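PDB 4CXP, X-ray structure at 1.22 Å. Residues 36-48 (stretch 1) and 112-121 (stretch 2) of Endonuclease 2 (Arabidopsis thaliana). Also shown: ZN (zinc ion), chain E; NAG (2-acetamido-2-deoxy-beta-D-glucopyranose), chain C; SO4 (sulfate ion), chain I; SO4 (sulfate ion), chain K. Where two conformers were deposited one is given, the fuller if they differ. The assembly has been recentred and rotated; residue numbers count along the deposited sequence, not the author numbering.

Stretch 1, residues 36-48: DLSSLCLWADRVK
Stretch 2 112-121: TEALLFVSHF

Stretch 2 is regular helix throughout, 112-121; against it lies an irregular stretch 1, a 3-10 segment at 37-39, then a type I turn from Leu 40 to Trp 43. The register is set by two pairs: Cys 41 CA to His 120 CA at 5.4 Å, Ala 44 CA to Phe 117 CA at 5.8 Å. Stretch 1 thus advances from Cys 41 to Ala 44 as the helix falls back from His 120 to Phe 117, and together they bury 653 Å².

Glu 113 (chi1 m, chi2 t) lays its aliphatic CG 3.6 Å from Trp 43 CH2, while its OE2 accepts a hydrogen bond from NAG O6 at 2.7 Å. One turn on, Leu 116 (m, t) points toward stretch 1 and is the most covered residue: its CB sits 3.6 Å from Trp 43 CE3, its CD1 lies over the indole face, 4.2 Å from the five-membered ring centroid, and its CD2 reaches Leu 40 CB at 3.7 Å. Of the two methyls, CD1 is the one that reaches the indole. Its carbonyl O also takes a 2.9 Å hydrogen bond from a water that donates to Leu 40 O (2.9 Å) and accepts from Ala 44 N (3.0 Å), bridging the backbones.

Phe 117 (chi1 m, chi2 -53°) offers its face to the edge of Trp 43 (chi1 t, chi2 86°), with six-membered centroids 4.9 Å apart and planes at 66°. Ser 119 (m) returns OG to Leu 115 O at 2.8 Å, so this small hydroxyl is satisfied within its helix while its CB packs 3.9 Å from Cys 41 SG.

His 120 (t, chi2 90°) is the polar clamp. ND1 donates to Cys 41 O at 2.8 Å and 169°, leaving NE2 to bind zinc at 2.2 Å; Asp 45 OD1 binds the same ion at 2.4 Å. Ala 44 CB covers the imidazole face, 3.9 Å from its centroid.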

# COMPACT_ATOMS: atom_id res chain seq x y z
N ASP A 36 -0.86 -18.05 -6.02
CA ASP A 36 -1.35 -17.06 -5.05
C ASP A 36 -0.46 -15.82 -5.06
O ASP A 36 0.66 -15.85 -4.57
CB ASP A 36 -1.36 -17.75 -3.68
CG ASP A 36 -1.92 -16.90 -2.57
OD1 ASP A 36 -2.23 -15.72 -2.78
OD2 ASP A 36 -2.03 -17.42 -1.44
N LEU A 37 -0.98 -14.73 -5.60
CA LEU A 37 -0.24 -13.49 -5.67
C LEU A 37 0.19 -13.03 -4.27
O LEU A 37 1.30 -12.53 -4.08
CB LEU A 37 -1.11 -12.41 -6.34
CG LEU A 37 -0.49 -11.01 -6.44
CD1 LEU A 37 0.80 -10.99 -7.26
CD2 LEU A 37 -1.52 -10.07 -7.02
N SER A 38 -0.69 -13.19 -3.29
CA SER A 38 -0.41 -12.75 -1.94
C SER A 38 0.77 -13.44 -1.30
O SER A 38 1.36 -12.89 -0.40
CB SER A 38 -1.66 -12.85 -1.06
OG SER A 38 -1.92 -14.16 -0.64
N SER A 39 1.18 -14.59 -1.81
CA SER A 39 2.35 -15.27 -1.26
C SER A 39 3.65 -14.54 -1.57
O SER A 39 4.65 -14.81 -0.94
CB SER A 39 2.43 -16.69 -1.74
OG SER A 39 2.81 -16.75 -3.08
N LEU A 40 3.63 -13.60 -2.52
CA LEU A 40 4.82 -12.86 -2.94
C LEU A 40 4.66 -11.34 -2.85
O LEU A 40 5.46 -10.59 -3.37
CB LEU A 40 5.19 -13.24 -4.36
CG LEU A 40 5.85 -14.61 -4.48
CD1 LEU A 40 5.93 -15.01 -5.94
CD2 LEU A 40 7.25 -14.61 -3.86
N CYS A 41 3.64 -10.90 -2.13
CA CYS A 41 3.43 -9.44 -2.11
C CYS A 41 4.35 -8.69 -1.14
O CYS A 41 4.29 -7.47 -1.10
CB CYS A 41 1.95 -9.05 -1.95
SG CYS A 41 1.09 -9.24 -3.53
N LEU A 42 5.26 -9.40 -0.47
CA LEU A 42 6.37 -8.79 0.29
C LEU A 42 7.73 -8.97 -0.40
O LEU A 42 8.74 -8.49 0.10
CB LEU A 42 6.44 -9.31 1.73
CG LEU A 42 6.67 -8.28 2.84
CD1 LEU A 42 5.61 -7.21 2.92
CD2 LEU A 42 6.78 -9.01 4.17
N TRP A 43 7.76 -9.61 -1.56
CA TRP A 43 9.01 -9.83 -2.27
C TRP A 43 9.78 -8.53 -2.46
O TRP A 43 10.98 -8.49 -2.25
CB TRP A 43 8.76 -10.51 -3.62
CG TRP A 43 9.98 -10.61 -4.48
CD1 TRP A 43 10.92 -11.59 -4.46
CD2 TRP A 43 10.39 -9.67 -5.48
NE1 TRP A 43 11.89 -11.33 -5.38
CE2 TRP A 43 11.59 -10.16 -6.03
CE3 TRP A 43 9.85 -8.49 -5.98
CZ2 TRP A 43 12.28 -9.50 -7.03
CZ3 TRP A 43 10.55 -7.81 -6.96
CH2 TRP A 43 11.74 -8.33 -7.49
N ALA A 44 9.09 -7.45 -2.80
CA ALA A 44 9.80 -6.21 -3.05
C ALA A 44 10.58 -5.75 -1.81
O ALA A 44 11.66 -5.18 -1.91
CB ALA A 44 8.87 -5.12 -3.52
N ASP A 45 10.01 -5.95 -0.63
CA ASP A 45 10.74 -5.57 0.58
C ASP A 45 12.02 -6.39 0.76
O ASP A 45 12.98 -5.87 1.32
CB ASP A 45 9.87 -5.71 1.83
CG ASP A 45 8.99 -4.54 2.11
OD1 ASP A 45 9.07 -3.49 1.46
OD2 ASP A 45 8.18 -4.70 3.04
N ARG A 46 12.04 -7.61 0.24
CA ARG A 46 13.17 -8.52 0.38
C ARG A 46 14.27 -8.30 -0.65
O ARG A 46 15.26 -9.00 -0.63
CB ARG A 46 12.70 -9.97 0.33
CG ARG A 46 11.87 -10.36 1.53
CD ARG A 46 11.71 -11.86 1.61
NE ARG A 46 10.93 -12.39 0.49
CZ ARG A 46 11.44 -13.03 -0.56
NH1 ARG A 46 12.76 -13.26 -0.66
NH2 ARG A 46 10.62 -13.47 -1.50
N VAL A 47 14.11 -7.31 -1.53
CA VAL A 47 15.18 -6.92 -2.48
C VAL A 47 15.63 -5.47 -2.29
O VAL A 47 16.33 -4.92 -3.12
CB VAL A 47 14.82 -7.22 -3.95
CG1 VAL A 47 14.62 -8.71 -4.14
CG2 VAL A 47 13.62 -6.43 -4.42
N LYS A 48 15.28 -4.87 -1.16
CA LYS A 48 15.70 -3.50 -0.85
C LYS A 48 17.21 -3.31 -0.85
O LYS A 48 17.67 -2.20 -1.11
CB LYS A 48 15.13 -3.02 0.49
CG LYS A 48 13.68 -2.59 0.42
CD LYS A 48 13.16 -2.24 1.80
CE LYS A 48 11.72 -1.75 1.75
NZ LYS A 48 11.18 -1.58 3.12
N THR A 112 7.80 -10.83 -14.35
CA THR A 112 7.46 -11.35 -13.03
C THR A 112 7.85 -10.32 -11.96
O THR A 112 7.04 -9.99 -11.09
CB THR A 112 8.14 -12.69 -12.77
OG1 THR A 112 7.63 -13.64 -13.71
CG2 THR A 112 7.91 -13.17 -11.34
N GLU A 113 9.06 -9.79 -12.04
CA GLU A 113 9.44 -8.70 -11.14
C GLU A 113 8.49 -7.52 -11.29
O GLU A 113 8.08 -6.93 -10.29
CB GLU A 113 10.88 -8.25 -11.34
CG GLU A 113 11.89 -9.30 -10.91
CD GLU A 113 13.34 -8.83 -10.86
OE1 GLU A 113 13.65 -7.71 -11.32
OE2 GLU A 113 14.17 -9.61 -10.34
N ALA A 114 8.12 -7.15 -12.50
CA ALA A 114 7.24 -5.99 -12.66
C ALA A 114 5.90 -6.22 -11.95
O ALA A 114 5.38 -5.31 -11.31
CB ALA A 114 7.01 -5.66 -14.13
N LEU A 115 5.35 -7.43 -12.07
CA LEU A 115 4.10 -7.76 -11.39
C LEU A 115 4.26 -7.65 -9.88
O LEU A 115 3.40 -7.09 -9.19
CB LEU A 115 3.64 -9.17 -11.79
CG LEU A 115 2.41 -9.67 -11.04
CD1 LEU A 115 1.17 -8.79 -11.28
CD2 LEU A 115 2.14 -11.12 -11.41
N LEU A 116 5.34 -8.20 -9.35
CA LEU A 116 5.55 -8.20 -7.91
C LEU A 116 5.82 -6.80 -7.38
O LEU A 116 5.37 -6.45 -6.29
CB LEU A 116 6.68 -9.17 -7.54
CG LEU A 116 6.43 -10.63 -7.92
CD1 LEU A 116 7.58 -11.48 -7.44
CD2 LEU A 116 5.10 -11.16 -7.37
N PHE A 117 6.53 -5.99 -8.15
CA PHE A 117 6.76 -4.60 -7.78
C PHE A 117 5.45 -3.81 -7.82
O PHE A 117 5.14 -3.09 -6.88
CB PHE A 117 7.79 -3.94 -8.70
CG PHE A 117 9.23 -4.21 -8.36
CD1 PHE A 117 9.73 -3.98 -7.08
CD2 PHE A 117 10.13 -4.63 -9.34
CE1 PHE A 117 11.07 -4.15 -6.79
CE2 PHE A 117 11.47 -4.80 -9.06
CZ PHE A 117 11.94 -4.57 -7.79
N VAL A 118 4.68 -3.91 -8.90
CA VAL A 118 3.50 -3.09 -8.94
C VAL A 118 2.50 -3.51 -7.84
O VAL A 118 1.83 -2.65 -7.27
CB VAL A 118 2.94 -3.04 -10.37
CG1 VAL A 118 2.08 -4.25 -10.66
CG2 VAL A 118 2.20 -1.75 -10.59
N SER A 119 2.43 -4.80 -7.53
CA SER A 119 1.53 -5.28 -6.50
C SER A 119 1.92 -4.72 -5.14
O SER A 119 1.08 -4.23 -4.39
CB SER A 119 1.51 -6.80 -6.50
OG SER A 119 0.98 -7.29 -7.73
N HIS A 120 3.19 -4.79 -4.82
CA HIS A 120 3.68 -4.26 -3.55
C HIS A 120 3.54 -2.73 -3.49
O HIS A 120 3.08 -2.19 -2.49
CB HIS A 120 5.15 -4.64 -3.35
CG HIS A 120 5.70 -4.24 -2.03
ND1 HIS A 120 5.63 -5.04 -0.92
CD2 HIS A 120 6.33 -3.11 -1.64
CE1 HIS A 120 6.19 -4.42 0.10
NE2 HIS A 120 6.64 -3.25 -0.31
N PHE A 121 3.96 -2.05 -4.55
CA PHE A 121 3.95 -0.59 -4.54
C PHE A 121 2.54 -0.01 -4.56
O PHE A 121 2.30 1.02 -3.93
CB PHE A 121 4.80 -0.04 -5.69
CG PHE A 121 6.28 -0.34 -5.56
CD1 PHE A 121 6.91 -0.36 -4.33
CD2 PHE A 121 7.04 -0.57 -6.69
CE1 PHE A 121 8.26 -0.63 -4.24
CE2 PHE A 121 8.39 -0.84 -6.59
CZ PHE A 121 9.00 -0.87 -5.36
ZN ZN E . 7.59 -1.70 0.91
C1 NAG C . 12.60 -12.88 -13.04
C2 NAG C . 13.52 -14.05 -13.30
C3 NAG C . 13.32 -15.12 -12.24
C4 NAG C . 13.48 -14.54 -10.84
C5 NAG C . 12.52 -13.36 -10.68
C6 NAG C . 12.65 -12.66 -9.34
C7 NAG C . 14.27 -14.48 -15.65
C8 NAG C . 15.62 -13.92 -15.35
N2 NAG C . 13.34 -14.52 -14.68
O3 NAG C . 14.20 -16.21 -12.46
O4 NAG C . 13.10 -15.53 -9.91
O5 NAG C . 12.77 -12.43 -11.69
O6 NAG C . 13.89 -12.02 -9.22
O7 NAG C . 14.05 -14.91 -16.80
S SO4 I . 7.45 -1.50 3.72
O1 SO4 I . 8.15 -2.61 4.47
O2 SO4 I . 8.48 -0.70 2.85
O3 SO4 I . 6.63 -0.76 4.77
O4 SO4 I . 6.53 -2.14 2.73
S SO4 K . 14.22 -14.16 -4.24
O1 SO4 K . 13.95 -13.21 -3.16
O2 SO4 K . 15.67 -14.43 -4.28
O3 SO4 K . 13.79 -13.63 -5.54
O4 SO4 K . 13.50 -15.43 -3.98
O HOH W 1 6.35 -7.86 -4.00